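Local coordinates for DUF3992 domain-containing protein (Bacillus cereus, PDB 7A02) that forms disulfide-linked pilus fibres, the appendages carried on the endospores of pathogenic bacilli, as a subunit that assembles in many copies, at residues Trp27-Thr32 / Val95-Thr100; Thr61-Ser66 / Val74-Val79. All blocks are in the same frame, centred on the assembly; numbering follows the deposited sequence.

Contact 1. Residues Trp27-Thr32 / Val95-Thr100; sequences WTAAAT and VTILGT
The indole of W27 overlaps the tip of I97, whose CD1 lies 3.6 Å from W27 CE3 and nearly as close to CD2, the fusion atom next to it, with CB and CG a little farther off. This is core packing across the two four-stranded antiparallel sheets of a jellyroll sandwich: strand 19-29 belongs to one sheet and strand 94-98 to the other. The first torsion of I97 puts CG1 between the backbone N and the carbonyl carbon (chi1 62°), and a chi2 of 170° extends CD1 away from the backbone; the two side chains cross at a slant. A29 CB borders the same methyl, at 4.2 Å from I97 CD1. The indole is tied from its own sheet as well, because W27 NE1 is hydrogen-bonded to the carbonyl of E107, while L51, V53 and F108 pack against the W27 side chain.

From A30 on the chain is loop, leading to strand 34-38 and running close to residues 98-100. On this more exposed flank L98 CD1 lies beside C and O of T32. Otherwise backbone atoms take over here. G99 N gives a weak hydrogen bond to A30 O at 3.3 Å, and A31, the centre of an inverse gamma turn, offers its CA-H to the G99 carbonyl oxygen at a fairly straight 158°.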
loop_
_atom_site.group_PDB
_atom_site.type_symbol
_atom_site.label_atom_id
_atom_site.label_comp_id
_atom_site.label_asym_id
_atom_site.label_seq_id
_atom_site.Cartn_x
_atom_site.Cartn_y
_atom_site.Cartn_z
ATOM N N TRP A 27 -14.782 -40.433 42.009
ATOM C CA TRP A 27 -16.181 -40.804 41.879
ATOM C C TRP A 27 -16.414 -42.230 42.348
ATOM O O TRP A 27 -15.526 -43.086 42.270
ATOM C CB TRP A 27 -16.661 -40.672 40.441
ATOM C CG TRP A 27 -15.808 -41.394 39.474
ATOM C CD1 TRP A 27 -14.785 -40.877 38.754
ATOM C CD2 TRP A 27 -15.896 -42.772 39.113
ATOM N NE1 TRP A 27 -14.225 -41.842 37.966
ATOM C CE2 TRP A 27 -14.893 -43.019 38.169
ATOM C CE3 TRP A 27 -16.727 -43.821 39.496
ATOM C CZ2 TRP A 27 -14.695 -44.266 37.604
ATOM C CZ3 TRP A 27 -16.529 -45.054 38.936
ATOM C CH2 TRP A 27 -15.524 -45.269 38.001
ATOM N N THR A 28 -17.635 -42.462 42.825
ATOM C CA THR A 28 -18.150 -43.779 43.169
ATOM C C THR A 28 -19.437 -44.008 42.393
ATOM O O THR A 28 -20.327 -43.155 42.403
ATOM C CB THR A 28 -18.422 -43.892 44.666
ATOM O OG1 THR A 28 -17.295 -43.392 45.395
ATOM C CG2 THR A 28 -18.666 -45.334 45.050
ATOM N N ALA A 29 -19.542 -45.157 41.738
ATOM C CA ALA A 29 -20.623 -45.420 40.799
ATOM C C ALA A 29 -21.627 -46.397 41.391
ATOM O O ALA A 29 -21.250 -47.471 41.866
ATOM C CB ALA A 29 -20.070 -45.979 39.489
ATOM N N ALA A 30 -22.904 -46.027 41.348
ATOM C CA ALA A 30 -23.980 -46.924 41.729
ATOM C C ALA A 30 -24.538 -47.607 40.483
ATOM O O ALA A 30 -24.027 -47.442 39.376
ATOM C CB ALA A 30 -25.069 -46.164 42.480
ATOM N N ALA A 31 -25.601 -48.388 40.655
ATOM C CA ALA A 31 -26.232 -49.036 39.506
ATOM C C ALA A 31 -27.355 -48.201 38.919
ATOM O O ALA A 31 -28.428 -48.716 38.602
ATOM C CB ALA A 31 -26.737 -50.417 39.904
ATOM N N THR A 32 -27.099 -46.911 38.728
ATOM C CA THR A 32 -27.973 -45.985 38.023
ATOM C C THR A 32 -27.085 -44.917 37.409
ATOM O O THR A 32 -25.954 -44.702 37.849
ATOM C CB THR A 32 -29.010 -45.321 38.939
ATOM O OG1 THR A 32 -28.352 -44.751 40.075
ATOM C CG2 THR A 32 -30.073 -46.303 39.400
ATOM N N VAL A 95 -22.412 -35.145 31.479
ATOM C CA VAL A 95 -21.708 -36.419 31.436
ATOM C C VAL A 95 -22.265 -37.303 32.539
ATOM O O VAL A 95 -22.477 -36.841 33.663
ATOM C CB VAL A 95 -20.186 -36.250 31.598
ATOM C CG1 VAL A 95 -19.488 -37.546 31.297
ATOM C CG2 VAL A 95 -19.670 -35.165 30.694
ATOM N N THR A 96 -22.519 -38.568 32.219
ATOM C CA THR A 96 -23.027 -39.506 33.210
ATOM C C THR A 96 -22.184 -40.767 33.223
ATOM O O THR A 96 -21.638 -41.186 32.197
ATOM C CB THR A 96 -24.484 -39.900 32.960
ATOM O OG1 THR A 96 -24.559 -40.752 31.813
ATOM C CG2 THR A 96 -25.341 -38.680 32.732
ATOM N N ILE A 97 -22.094 -41.373 34.402
ATOM C CA ILE A 97 -21.403 -42.641 34.586
ATOM C C ILE A 97 -22.381 -43.679 35.115
ATOM O O ILE A 97 -23.283 -43.379 35.904
ATOM C CB ILE A 97 -20.177 -42.518 35.518
ATOM C CG1 ILE A 97 -20.600 -42.068 36.911
ATOM C CG2 ILE A 97 -19.152 -41.582 34.937
ATOM C CD1 ILE A 97 -19.501 -42.146 37.919
ATOM N N LEU A 98 -22.203 -44.909 34.643
ATOM C CA LEU A 98 -23.047 -46.038 35.012
ATOM C C LEU A 98 -22.154 -47.209 35.377
ATOM O O LEU A 98 -21.235 -47.545 34.626
ATOM C CB LEU A 98 -23.975 -46.425 33.863
ATOM C CG LEU A 98 -24.951 -47.558 34.145
ATOM C CD1 LEU A 98 -25.897 -47.169 35.244
ATOM C CD2 LEU A 98 -25.711 -47.915 32.890
ATOM N N GLY A 99 -22.431 -47.841 36.515
ATOM C CA GLY A 99 -21.656 -48.975 36.970
ATOM C C GLY A 99 -22.542 -50.052 37.567
ATOM O O GLY A 99 -23.728 -49.843 37.819
ATOM N N THR A 100 -21.929 -51.211 37.785
ATOM C CA THR A 100 -22.605 -52.327 38.423
ATOM C C THR A 100 -22.915 -51.960 39.874
ATOM O O THR A 100 -22.353 -51.019 40.438
ATOM C CB THR A 100 -21.733 -53.579 38.322
ATOM O OG1 THR A 100 -21.370 -53.790 36.954
ATOM C CG2 THR A 100 -22.471 -54.816 38.807
#

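Contact 2. Residues Thr61-Ser66 / Val74-Val79; sequences TIVFYS and VETIVV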
loop_
_atom_site.group_PDB
_atom_site.type_symbol
_atom_site.label_atom_id
_atom_site.label_comp_id
_atom_site.label_asym_id
_atom_site.label_seq_id
_atom_site.Cartn_x
_atom_site.Cartn_y
_atom_site.Cartn_z
ATOM N N THR A 61 -19.526 -47.427 32.276
ATOM C CA THR A 61 -19.896 -46.782 31.024
ATOM C C THR A 61 -20.042 -45.283 31.231
ATOM O O THR A 61 -20.804 -44.845 32.096
ATOM C CB THR A 61 -21.199 -47.360 30.479
ATOM O OG1 THR A 61 -21.014 -48.745 30.175
ATOM C CG2 THR A 61 -21.610 -46.632 29.222
ATOM N N ILE A 62 -19.323 -44.505 30.428
ATOM C CA ILE A 62 -19.376 -43.049 30.462
ATOM C C ILE A 62 -20.067 -42.566 29.196
ATOM O O ILE A 62 -19.777 -43.055 28.096
ATOM C CB ILE A 62 -17.972 -42.436 30.611
ATOM C CG1 ILE A 62 -18.068 -40.940 30.891
ATOM C CG2 ILE A 62 -17.098 -42.724 29.411
ATOM C CD1 ILE A 62 -16.782 -40.335 31.356
ATOM N N VAL A 63 -21.013 -41.641 29.354
ATOM C CA VAL A 63 -21.804 -41.135 28.241
ATOM C C VAL A 63 -21.823 -39.614 28.289
ATOM O O VAL A 63 -22.094 -39.027 29.342
ATOM C CB VAL A 63 -23.241 -41.684 28.262
ATOM C CG1 VAL A 63 -23.993 -41.207 27.051
ATOM C CG2 VAL A 63 -23.230 -43.191 28.297
ATOM N N PHE A 64 -21.548 -38.984 27.149
ATOM C CA PHE A 64 -21.654 -37.539 26.988
ATOM C C PHE A 64 -22.973 -37.215 26.303
ATOM O O PHE A 64 -23.300 -37.806 25.273
ATOM C CB PHE A 64 -20.499 -36.987 26.152
ATOM C CG PHE A 64 -19.143 -37.225 26.742
ATOM C CD1 PHE A 64 -18.526 -38.450 26.624
ATOM C CD2 PHE A 64 -18.473 -36.211 27.389
ATOM C CE1 PHE A 64 -17.282 -38.660 27.156
ATOM C CE2 PHE A 64 -17.229 -36.422 27.919
ATOM C CZ PHE A 64 -16.636 -37.647 27.802
ATOM N N TYR A 65 -23.721 -36.271 26.864
ATOM C CA TYR A 65 -25.047 -35.924 26.377
ATOM C C TYR A 65 -25.088 -34.471 25.944
ATOM O O TYR A 65 -24.619 -33.582 26.664
ATOM C CB TYR A 65 -26.108 -36.148 27.445
ATOM C CG TYR A 65 -26.434 -37.590 27.698
ATOM C CD1 TYR A 65 -27.030 -38.363 26.723
ATOM C CD2 TYR A 65 -26.142 -38.180 28.910
ATOM C CE1 TYR A 65 -27.329 -39.678 26.948
ATOM C CE2 TYR A 65 -26.436 -39.493 29.144
ATOM C CZ TYR A 65 -27.031 -40.239 28.162
ATOM O OH TYR A 65 -27.327 -41.559 28.396
ATOM N N SER A 66 -25.673 -34.237 24.775
ATOM C CA SER A 66 -25.928 -32.898 24.261
ATOM C C SER A 66 -27.432 -32.683 24.258
ATOM O O SER A 66 -28.149 -33.304 23.471
ATOM C CB SER A 66 -25.353 -32.725 22.861
ATOM O OG SER A 66 -25.995 -31.660 22.191
ATOM N N VAL A 74 -23.646 -38.128 22.193
ATOM C CA VAL A 74 -22.600 -37.803 21.235
ATOM C C VAL A 74 -21.378 -38.693 21.400
ATOM O O VAL A 74 -20.609 -38.855 20.449
ATOM C CB VAL A 74 -22.210 -36.319 21.345
ATOM C CG1 VAL A 74 -23.441 -35.451 21.290
ATOM C CG2 VAL A 74 -21.452 -36.064 22.618
ATOM N N GLU A 75 -21.179 -39.286 22.577
ATOM C CA GLU A 75 -20.034 -40.150 22.823
ATOM C C GLU A 75 -20.360 -41.129 23.940
ATOM O O GLU A 75 -21.058 -40.778 24.893
ATOM C CB GLU A 75 -18.794 -39.341 23.196
ATOM C CG GLU A 75 -17.959 -38.922 22.021
ATOM C CD GLU A 75 -17.022 -40.012 21.582
ATOM O OE1 GLU A 75 -17.245 -40.590 20.501
ATOM O OE2 GLU A 75 -16.065 -40.298 22.324
ATOM N N THR A 76 -19.828 -42.345 23.825
ATOM C CA THR A 76 -20.030 -43.383 24.828
ATOM C C THR A 76 -18.810 -44.289 24.856
ATOM O O THR A 76 -18.384 -44.780 23.809
ATOM C CB THR A 76 -21.284 -44.203 24.528
ATOM O OG1 THR A 76 -22.447 -43.425 24.829
ATOM C CG2 THR A 76 -21.306 -45.467 25.362
ATOM N N ILE A 77 -18.254 -44.513 26.046
ATOM C CA ILE A 77 -17.070 -45.349 26.212
ATOM C C ILE A 77 -17.308 -46.328 27.353
ATOM O O ILE A 77 -17.906 -45.972 28.373
ATOM C CB ILE A 77 -15.809 -44.503 26.481
ATOM C CG1 ILE A 77 -15.514 -43.588 25.301
ATOM C CG2 ILE A 77 -14.612 -45.389 26.693
ATOM C CD1 ILE A 77 -14.458 -42.560 25.596
ATOM N N VAL A 78 -16.842 -47.563 27.184
ATOM C CA VAL A 78 -16.948 -48.603 28.202
ATOM C C VAL A 78 -15.541 -48.979 28.644
ATOM O O VAL A 78 -14.713 -49.375 27.815
ATOM C CB VAL A 78 -17.704 -49.832 27.681
ATOM C CG1 VAL A 78 -17.430 -51.022 28.561
ATOM C CG2 VAL A 78 -19.184 -49.546 27.629
ATOM N N VAL A 79 -15.273 -48.872 29.944
ATOM C CA VAL A 79 -13.932 -49.034 30.493
ATOM C C VAL A 79 -13.944 -50.196 31.476
ATOM O O VAL A 79 -14.812 -50.263 32.353
ATOM C CB VAL A 79 -13.451 -47.749 31.186
ATOM C CG1 VAL A 79 -12.132 -47.980 31.876
ATOM C CG2 VAL A 79 -13.343 -46.625 30.195
#
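I62 and I77 exchange a reciprocal pair of backbone hydrogen bonds, I62 N to I77 O and I77 N to I62 O, each 2.9 Å long. A further bond runs from F64 N to E75 O, also at 2.9 Å. Nearer the turn, V74 N makes a weak bond to F64 O, its N-H...O angle only 122°. CA-H...O contacts fill in between them, T76 CA to I62 O among them. The two strands form a beta hairpin at one margin, within this subunit, of a four-stranded jellyroll sheet, running antiparallel with axes 4.8 Å apart.

Apolar contacts on the buried face pair I62 with I77, side by side. A chi1 of -170° sets I62 CG1 anti to the backbone N, which leaves the CG2 branch to meet I77 CB at 3.7 Å. F64 lies alongside E75 on this face: E75 CB approaches F64 CD1 obliquely at 3.6 Å, and the ring makes an edge-to-face contact with F87 of the facing sheet. A second subunit reaches this side too, D39 of that chain packing on E75 and its A38 on I77.

Contacts on the other face mix methyls and hydroxyls. T76 OG1 sits beside both V63 methyls, and T61 OG1 lies close to V78 CG2.

The centres of contact 1 and contact 2 lie 12 Å apart, and strand 94-98 is the piece that connects them. It neighbours strand 60-66 in the sheet ordered 34-38, 94-98, 60-66, 72-79, where L98 N to T61 O and T96 N to V63 O are probable hydrogen bonds. Along the chain 27-32 comes first, then 61-66 and 74-79, and finally 95-100, so the local hairpin of contact 2 lies between two segments that meet over a long sequence gap. Contact 2 pairs strands inside one sheet, whereas contact 1 bridges that sheet and the facing one; together they span both sheets of the jellyroll sandwich.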